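Possible adhesin (Caldicellulosiruptor kronotskyensis, PDB 4WA0) probably mediates attachment of the bacterium to cellulose as a tapirin, the C-terminal beta-helix domain of which is described here. Local coordinates at residues S6-A11 against D347-T352; S229-T234 against I295-I300. All blocks are in the same frame, centred on the assembly; numbering follows the deposited sequence.

Interaction 1: S6-A11 against D347-T352; sequences SPLDYA and DIESNT
L8 points its forked end at the helix 342-352, which packs against the outside of the beta-helix close to where the first strand, 10-14, begins. Its two methyl groups go to different partners. CD2 meets I348, resting 3.8 Å from I348 CG2 and 4.0 Å from I348 CD1, while CD1 turns to the carboxylate of E349, with L8 CD1 3.5 Å from E349 OE2. The L8 and I348 side chains run antiparallel past each other, whereas the extended E349 chain crosses L8 at about a right angle. Both L8 and I348 are buried; E349, partly exposed, lies at the margin of the contact and brings a polar atom against a methyl group.

With chi1 of I348 at -68°, CG2 lies anti to the backbone N, and with CG1 continuing extended to CD1 (chi2 165°) the methyls of both branches reach L8 CD2. Beyond L8, I348 also packs on V260 and Y262 of strand 258-263, so it touches both the N-terminal segment and a strand of the solenoid wall.

Local hydrogen bonds accompany the contact on both sides. L8 sits in the 3-10 segment 7-9, where S6 OG accepts from L8 N at 3.1 Å in an ST turn, and L8 O receives the hydroxyl of Y337. On the helix, I348 O takes two donors: T352 N, and T352 OG1 at 2.9 Å, the hydroxyl lying above the carbonyl plane, 40° out of it.

Interaction 2: S229-T234 against I295-I300; sequences SGLLTT and ISRGNI
The guanidinium of R297 meets the loop segment 229-234 obliquely: L232 O, T234 O and CD1 of L231 all approach it at a slant, and water 2 lies in its plane at the edge. The arginine comes from the turn between strands 291-296 and 299-302, a corner of the beta-helix where the chain passes from one face to the next, and it reaches out to the loop that follows helix 217-224.

The direct bond runs from R297 NH1 to T234 O, 2.9 Å long and distinctly bent, with an angle of 132° at the hydrogen. The carbonyl oxygen stands 34° out of the guanidinium plane. Water 2, by contrast in that plane, accepts from R297 NH2 at 2.8 Å and donates to T234 O, so that this carbonyl is held both directly and through solvent. L232 O comes within 3.0 Å of R297 NH2, but the angle is too poor for a hydrogen bond; water 1 donates to this oxygen instead and is weakly bound by R297 NE.

An extended chain from CG to NE carries the charged group across to the loop. There L231, its CG anti to the backbone N (chi1 179°), runs past the R297 side chain in the opposite direction and sets CD1 3.7 Å from R297 NH2. The charge has a second partner in E264, which forms a salt bridge with NH1. The backbone at the base of the arginine forms an ST turn, in which S296 OG accepts from G298 N at 3.1 Å.

In the fold
From the N terminus the chain passes through 6-11 into the first strand and builds the solenoid turns toward one end. It then comes back through helix 217-224 to 229-234, and the strands that follow, 291-296 and 299-302 among them, stack on the other side of the first solenoid turn. Interaction 2 closes the loop between 229-234 and 295-300, and it nests inside the much longer loop that interaction 1 closes when 347-352 meets 6-11. The two contacts touch: T352 O probably accepts a hydrogen bond from L232 N, and I348 packs on I295. Together they join the N-terminal segment, the returning loop, a solenoid corner and the C-terminal helix.

Interaction 1: S6-A11 against D347-T352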
ATOM      1  N   SER A   6     -15.084   0.072  -5.269  1.00 32.36           N
ATOM      2  CA  SER A   6     -15.028   0.944  -6.429  1.00 26.04           C
ATOM      3  C   SER A   6     -13.686   1.634  -6.537  1.00 22.24           C
ATOM      4  O   SER A   6     -13.201   2.148  -5.532  1.00 20.37           O
ATOM      5  CB  SER A   6     -16.086   2.042  -6.264  1.00 29.67           C
ATOM      6  OG  SER A   6     -15.948   3.010  -7.304  1.00 25.75           O
ATOM      7  N   PRO A   7     -13.144   1.735  -7.760  1.00 22.89           N
ATOM      8  CA  PRO A   7     -11.927   2.499  -7.952  1.00 23.03           C
ATOM      9  C   PRO A   7     -12.046   3.959  -7.485  1.00 20.92           C
ATOM     10  O   PRO A   7     -11.024   4.654  -7.229  1.00 20.08           O
ATOM     11  CB  PRO A   7     -11.685   2.410  -9.452  1.00 25.00           C
ATOM     12  CG  PRO A   7     -12.397   1.185  -9.929  1.00 26.34           C
ATOM     13  CD  PRO A   7     -13.571   1.019  -8.990  1.00 26.71           C
ATOM     14  N   LEU A   8     -13.276   4.519  -7.382  1.00 21.55           N
ATOM     15  CA  LEU A   8     -13.393   5.896  -6.907  1.00 23.17           C
ATOM     16  C   LEU A   8     -13.055   6.117  -5.409  1.00 21.89           C
ATOM     17  O   LEU A   8     -12.851   7.261  -4.987  1.00 26.69           O
ATOM     18  CB  LEU A   8     -14.763   6.486  -7.155  1.00 28.46           C
ATOM     19  CG  LEU A   8     -15.396   6.323  -8.521  1.00 31.78           C
ATOM     20  CD1 LEU A   8     -16.731   7.036  -8.441  1.00 36.31           C
ATOM     21  CD2 LEU A   8     -14.555   6.855  -9.664  1.00 34.40           C
ATOM     22  N   ASP A   9     -12.958   5.054  -4.634  1.00 20.94           N
ATOM     23  CA  ASP A   9     -12.625   5.107  -3.172  1.00 21.16           C
ATOM     24  C   ASP A   9     -11.169   5.138  -2.907  1.00 21.24           C
ATOM     25  O   ASP A   9     -10.684   5.096  -1.701  1.00 18.23           O
ATOM     26  CB  ASP A   9     -13.244   3.873  -2.519  1.00 25.91           C
ATOM     27  CG  ASP A   9     -14.787   3.866  -2.623  1.00 34.18           C
ATOM     28  OD1 ASP A   9     -15.330   4.983  -2.787  1.00 36.40           O
ATOM     29  OD2 ASP A   9     -15.420   2.757  -2.669  1.00 36.87           O
ATOM     30  N   TYR A  10     -10.423   5.078  -4.029  1.00 16.31           N
ATOM     31  CA  TYR A  10      -9.014   4.902  -3.907  1.00 17.20           C
ATOM     32  C   TYR A  10      -8.286   6.204  -4.147  1.00 13.42           C
ATOM     33  O   TYR A  10      -8.603   6.914  -5.100  1.00 17.01           O
ATOM     34  CB  TYR A  10      -8.502   3.809  -4.883  1.00 15.16           C
ATOM     35  CG  TYR A  10      -8.843   2.441  -4.326  1.00 15.80           C
ATOM     36  CD1 TYR A  10     -10.083   1.901  -4.554  1.00 17.38           C
ATOM     37  CD2 TYR A  10      -7.962   1.733  -3.532  1.00 14.86           C
ATOM     38  CE1 TYR A  10     -10.435   0.685  -4.027  1.00 18.59           C
ATOM     39  CE2 TYR A  10      -8.302   0.491  -3.007  1.00 16.01           C
ATOM     40  CZ  TYR A  10      -9.565  -0.006  -3.261  1.00 17.29           C
ATOM     41  OH  TYR A  10     -10.016  -1.207  -2.745  1.00 19.17           O
ATOM     42  N   ALA A  11      -7.316   6.489  -3.303  1.00 13.13           N
ATOM     43  CA  ALA A  11      -6.400   7.591  -3.550  1.00 12.69           C
ATOM     44  C   ALA A  11      -5.596   7.289  -4.827  1.00 12.20           C
ATOM     45  O   ALA A  11      -5.353   8.175  -5.709  1.00 12.90           O
ATOM     46  CB  ALA A  11      -5.484   7.776  -2.417  1.00 13.15           C
ATOM     47  N   ASP A 347     -19.547  10.793 -14.435  1.00 17.91           N
ATOM     48  CA  ASP A 347     -18.800  11.009 -15.703  1.00 19.35           C
ATOM     49  C   ASP A 347     -17.755   9.919 -15.869  1.00 21.39           C
ATOM     50  O   ASP A 347     -17.554   9.381 -16.965  1.00 22.53           O
ATOM     51  CB  ASP A 347     -18.083  12.350 -15.685  1.00 19.91           C
ATOM     52  CG  ASP A 347     -17.457  12.699 -17.036  1.00 20.91           C
ATOM     53  OD1 ASP A 347     -18.227  12.983 -17.958  1.00 20.80           O
ATOM     54  OD2 ASP A 347     -16.240  12.798 -17.136  1.00 19.54           O
ATOM     55  N   ILE A 348     -17.078   9.631 -14.790  1.00 21.85           N
ATOM     56  CA  ILE A 348     -16.007   8.623 -14.788  1.00 22.47           C
ATOM     57  C   ILE A 348     -16.627   7.264 -14.999  1.00 27.47           C
ATOM     58  O   ILE A 348     -16.178   6.519 -15.874  1.00 22.63           O
ATOM     59  CB  ILE A 348     -15.250   8.621 -13.457  1.00 19.84           C
ATOM     60  CG1 ILE A 348     -14.427   9.914 -13.258  1.00 20.29           C
ATOM     61  CG2 ILE A 348     -14.335   7.390 -13.376  1.00 23.07           C
ATOM     62  CD1 ILE A 348     -13.945  10.148 -11.852  1.00 17.97           C
ATOM     63  N   GLU A 349     -17.684   6.942 -14.221  1.00 23.76           N
ATOM     64  CA  GLU A 349     -18.447   5.687 -14.437  1.00 26.91           C
ATOM     65  C   GLU A 349     -18.871   5.492 -15.852  1.00 26.71           C
ATOM     66  O   GLU A 349     -18.767   4.383 -16.383  1.00 31.03           O
ATOM     67  CB  GLU A 349     -19.661   5.586 -13.458  1.00 24.61           C
ATOM     68  CG  GLU A 349     -19.172   5.263 -12.041  1.00 24.83           C
ATOM     69  CD  GLU A 349     -20.054   5.713 -10.872  1.00 30.10           C
ATOM     70  OE1 GLU A 349     -21.156   6.254 -11.053  1.00 30.84           O
ATOM     71  OE2 GLU A 349     -19.588   5.535  -9.702  1.00 30.38           O
ATOM     72  N   SER A 350     -19.318   6.555 -16.510  1.00 27.78           N
ATOM     73  CA  SER A 350     -19.841   6.451 -17.854  1.00 28.97           C
ATOM     74  C   SER A 350     -18.732   6.177 -18.845  1.00 33.00           C
ATOM     75  O   SER A 350     -18.885   5.361 -19.762  1.00 33.95           O
ATOM     76  CB  SER A 350     -20.580   7.713 -18.272  1.00 31.35           C
ATOM     77  OG  SER A 350     -21.746   7.853 -17.460  1.00 33.33           O
ATOM     78  N   ASN A 351     -17.626   6.875 -18.674  1.00 29.96           N
ATOM     79  CA  ASN A 351     -16.511   6.768 -19.620  1.00 33.02           C
ATOM     80  C   ASN A 351     -15.693   5.488 -19.462  1.00 34.54           C
ATOM     81  O   ASN A 351     -14.967   5.111 -20.373  1.00 41.40           O
ATOM     82  CB  ASN A 351     -15.568   7.949 -19.447  1.00 26.97           C
ATOM     83  CG  ASN A 351     -16.104   9.208 -20.071  1.00 27.66           C
ATOM     84  OD1 ASN A 351     -16.613   9.202 -21.158  1.00 26.44           O
ATOM     85  ND2 ASN A 351     -15.990  10.322 -19.360  1.00 23.15           N
ATOM     86  N   THR A 352     -15.754   4.867 -18.297  1.00 33.06           N
ATOM     87  CA  THR A 352     -15.013   3.626 -18.057  1.00 32.58           C
ATOM     88  C   THR A 352     -15.855   2.362 -17.975  1.00 35.70           C
ATOM     89  O   THR A 352     -15.355   1.267 -18.289  1.00 33.52           O
ATOM     90  CB  THR A 352     -14.230   3.743 -16.768  1.00 37.87           C
ATOM     91  OG1 THR A 352     -15.140   3.793 -15.656  1.00 36.36           O
ATOM     92  CG2 THR A 352     -13.321   5.004 -16.840  1.00 37.48           C
TER

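Interaction 2: S229-T234 against I295-I300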
ATOM      1  N   SER A 229     -14.393  -5.175 -12.870  1.00 32.68           N
ATOM      2  CA  SER A 229     -15.605  -5.711 -13.516  1.00 31.70           C
ATOM      3  C   SER A 229     -16.258  -4.620 -14.310  1.00 33.01           C
ATOM      4  O   SER A 229     -16.507  -3.545 -13.757  1.00 35.71           O
ATOM      5  CB  SER A 229     -16.664  -6.144 -12.478  1.00 32.92           C
ATOM      6  OG  SER A 229     -16.174  -7.181 -11.661  1.00 39.12           O
ATOM      7  N   GLY A 230     -16.553  -4.903 -15.581  1.00 31.06           N
ATOM      8  CA  GLY A 230     -17.295  -3.986 -16.430  1.00 31.00           C
ATOM      9  C   GLY A 230     -16.472  -3.005 -17.234  1.00 27.90           C
ATOM     10  O   GLY A 230     -16.989  -2.360 -18.121  1.00 29.08           O
ATOM     11  N   LEU A 231     -15.178  -2.891 -16.931  1.00 27.18           N
ATOM     12  CA  LEU A 231     -14.323  -1.945 -17.587  1.00 25.32           C
ATOM     13  C   LEU A 231     -14.354  -2.119 -19.091  1.00 29.25           C
ATOM     14  O   LEU A 231     -14.006  -3.182 -19.623  1.00 27.01           O
ATOM     15  CB  LEU A 231     -12.872  -2.144 -17.097  1.00 26.01           C
ATOM     16  CG  LEU A 231     -11.831  -1.216 -17.733  1.00 25.91           C
ATOM     17  CD1 LEU A 231     -12.143   0.259 -17.542  1.00 27.41           C
ATOM     18  CD2 LEU A 231     -10.434  -1.541 -17.269  1.00 27.96           C
ATOM     19  N   LEU A 232     -14.665  -1.034 -19.759  1.00 26.35           N
ATOM     20  CA  LEU A 232     -14.647  -0.922 -21.214  1.00 29.92           C
ATOM     21  C   LEU A 232     -13.250  -0.809 -21.771  1.00 31.21           C
ATOM     22  O   LEU A 232     -12.309  -0.564 -21.041  1.00 30.45           O
ATOM     23  CB  LEU A 232     -15.343   0.376 -21.562  1.00 32.57           C
ATOM     24  CG  LEU A 232     -16.812   0.535 -21.119  1.00 37.46           C
ATOM     25  CD1 LEU A 232     -17.249   1.995 -21.323  1.00 39.81           C
ATOM     26  CD2 LEU A 232     -17.737  -0.397 -21.877  1.00 38.58           C
ATOM     27  N   THR A 233     -13.122  -0.917 -23.092  1.00 31.29           N
ATOM     28  CA  THR A 233     -11.828  -0.708 -23.765  1.00 34.38           C
ATOM     29  C   THR A 233     -11.807   0.541 -24.632  1.00 33.65           C
ATOM     30  O   THR A 233     -10.749   0.850 -25.218  1.00 36.42           O
ATOM     31  CB  THR A 233     -11.466  -1.928 -24.637  1.00 36.39           C
ATOM     32  OG1 THR A 233     -12.607  -2.258 -25.441  1.00 39.24           O
ATOM     33  CG2 THR A 233     -11.115  -3.119 -23.742  1.00 37.85           C
ATOM     34  N   THR A 234     -12.961   1.231 -24.721  1.00 29.88           N
ATOM     35  CA  THR A 234     -13.088   2.564 -25.275  1.00 29.26           C
ATOM     36  C   THR A 234     -11.921   3.413 -24.781  1.00 28.45           C
ATOM     37  O   THR A 234     -11.652   3.455 -23.563  1.00 26.72           O
ATOM     38  CB  THR A 234     -14.383   3.241 -24.709  1.00 31.28           C
ATOM     39  OG1 THR A 234     -15.445   2.285 -24.650  1.00 37.96           O
ATOM     40  CG2 THR A 234     -14.858   4.355 -25.570  1.00 32.67           C
ATOM     41  N   ILE A 295      -6.903  10.376 -14.602  1.00 11.02           N
ATOM     42  CA  ILE A 295      -7.222   9.025 -15.068  1.00 11.21           C
ATOM     43  C   ILE A 295      -6.533   8.779 -16.407  1.00 13.08           C
ATOM     44  O   ILE A 295      -6.704   9.579 -17.338  1.00 12.07           O
ATOM     45  CB  ILE A 295      -8.728   8.823 -15.209  1.00 12.39           C
ATOM     46  CG1 ILE A 295      -9.456   9.306 -13.917  1.00 15.98           C
ATOM     47  CG2 ILE A 295      -9.029   7.375 -15.538  1.00 14.13           C
ATOM     48  CD1 ILE A 295     -10.863   8.912 -13.837  1.00 18.42           C
ATOM     49  N   SER A 296      -5.722   7.727 -16.429  1.00 12.87           N
ATOM     50  CA  SER A 296      -4.903   7.368 -17.597  1.00 11.99           C
ATOM     51  C   SER A 296      -4.839   5.872 -17.848  1.00 14.42           C
ATOM     52  O   SER A 296      -5.105   5.003 -16.916  1.00 13.84           O
ATOM     53  CB  SER A 296      -3.546   7.983 -17.385  1.00 12.04           C
ATOM     54  OG  SER A 296      -2.784   7.920 -18.584  1.00 14.06           O
ATOM     55  N   ARG A 297      -4.455   5.485 -19.085  1.00 14.02           N
ATOM     56  CA  ARG A 297      -4.012   4.113 -19.296  1.00 15.88           C
ATOM     57  C   ARG A 297      -2.534   4.028 -19.551  1.00 16.63           C
ATOM     58  O   ARG A 297      -2.043   2.991 -19.983  1.00 18.33           O
ATOM     59  CB  ARG A 297      -4.772   3.424 -20.457  1.00 16.85           C
ATOM     60  CG  ARG A 297      -6.242   3.220 -20.139  1.00 16.56           C
ATOM     61  CD  ARG A 297      -6.874   2.188 -21.037  1.00 18.29           C
ATOM     62  NE  ARG A 297      -8.202   1.749 -20.625  1.00 18.35           N
ATOM     63  CZ  ARG A 297      -9.357   2.307 -20.969  1.00 19.36           C
ATOM     64  NH1 ARG A 297      -9.425   3.419 -21.650  1.00 17.37           N
ATOM     65  NH2 ARG A 297     -10.493   1.729 -20.558  1.00 20.72           N
ATOM     66  N   GLY A 298      -1.835   5.102 -19.291  1.00 14.51           N
ATOM     67  CA  GLY A 298      -0.395   5.116 -19.248  1.00 14.08           C
ATOM     68  C   GLY A 298       0.133   5.767 -18.015  1.00 13.13           C
ATOM     69  O   GLY A 298      -0.531   5.758 -16.958  1.00 14.01           O
ATOM     70  N   ASN A 299       1.368   6.228 -18.096  1.00 12.50           N
ATOM     71  CA  ASN A 299       2.050   6.758 -16.895  1.00 12.94           C
ATOM     72  C   ASN A 299       1.629   8.170 -16.616  1.00 12.46           C
ATOM     73  O   ASN A 299       1.146   8.884 -17.514  1.00 12.74           O
ATOM     74  CB  ASN A 299       3.528   6.734 -17.045  1.00 13.90           C
ATOM     75  CG  ASN A 299       4.074   5.297 -17.154  1.00 12.51           C
ATOM     76  OD1 ASN A 299       3.508   4.331 -16.681  1.00 11.25           O
ATOM     77  ND2 ASN A 299       5.211   5.192 -17.857  1.00 14.46           N
ATOM     78  N   ILE A 300       1.724   8.560 -15.354  1.00 13.06           N
ATOM     79  CA  ILE A 300       1.472   9.934 -14.910  1.00 14.73           C
ATOM     80  C   ILE A 300       2.738  10.522 -14.404  1.00 14.61           C
ATOM     81  O   ILE A 300       3.361   9.956 -13.486  1.00 14.04           O
ATOM     82  CB  ILE A 300       0.278   9.979 -13.886  1.00 18.40           C
ATOM     83  CG1 ILE A 300      -0.970   9.474 -14.623  1.00 18.24           C
ATOM     84  CG2 ILE A 300       0.105  11.363 -13.254  1.00 19.82           C
ATOM     85  CD1 ILE A 300      -2.170   9.377 -13.709  1.00 21.10           C
TER
HETATM   86  O   HOH W   1      -9.206  -1.419 -20.409  1.00 28.34           O
HETATM   87  O   HOH W   2     -12.904   3.063 -21.202  1.00 29.18           O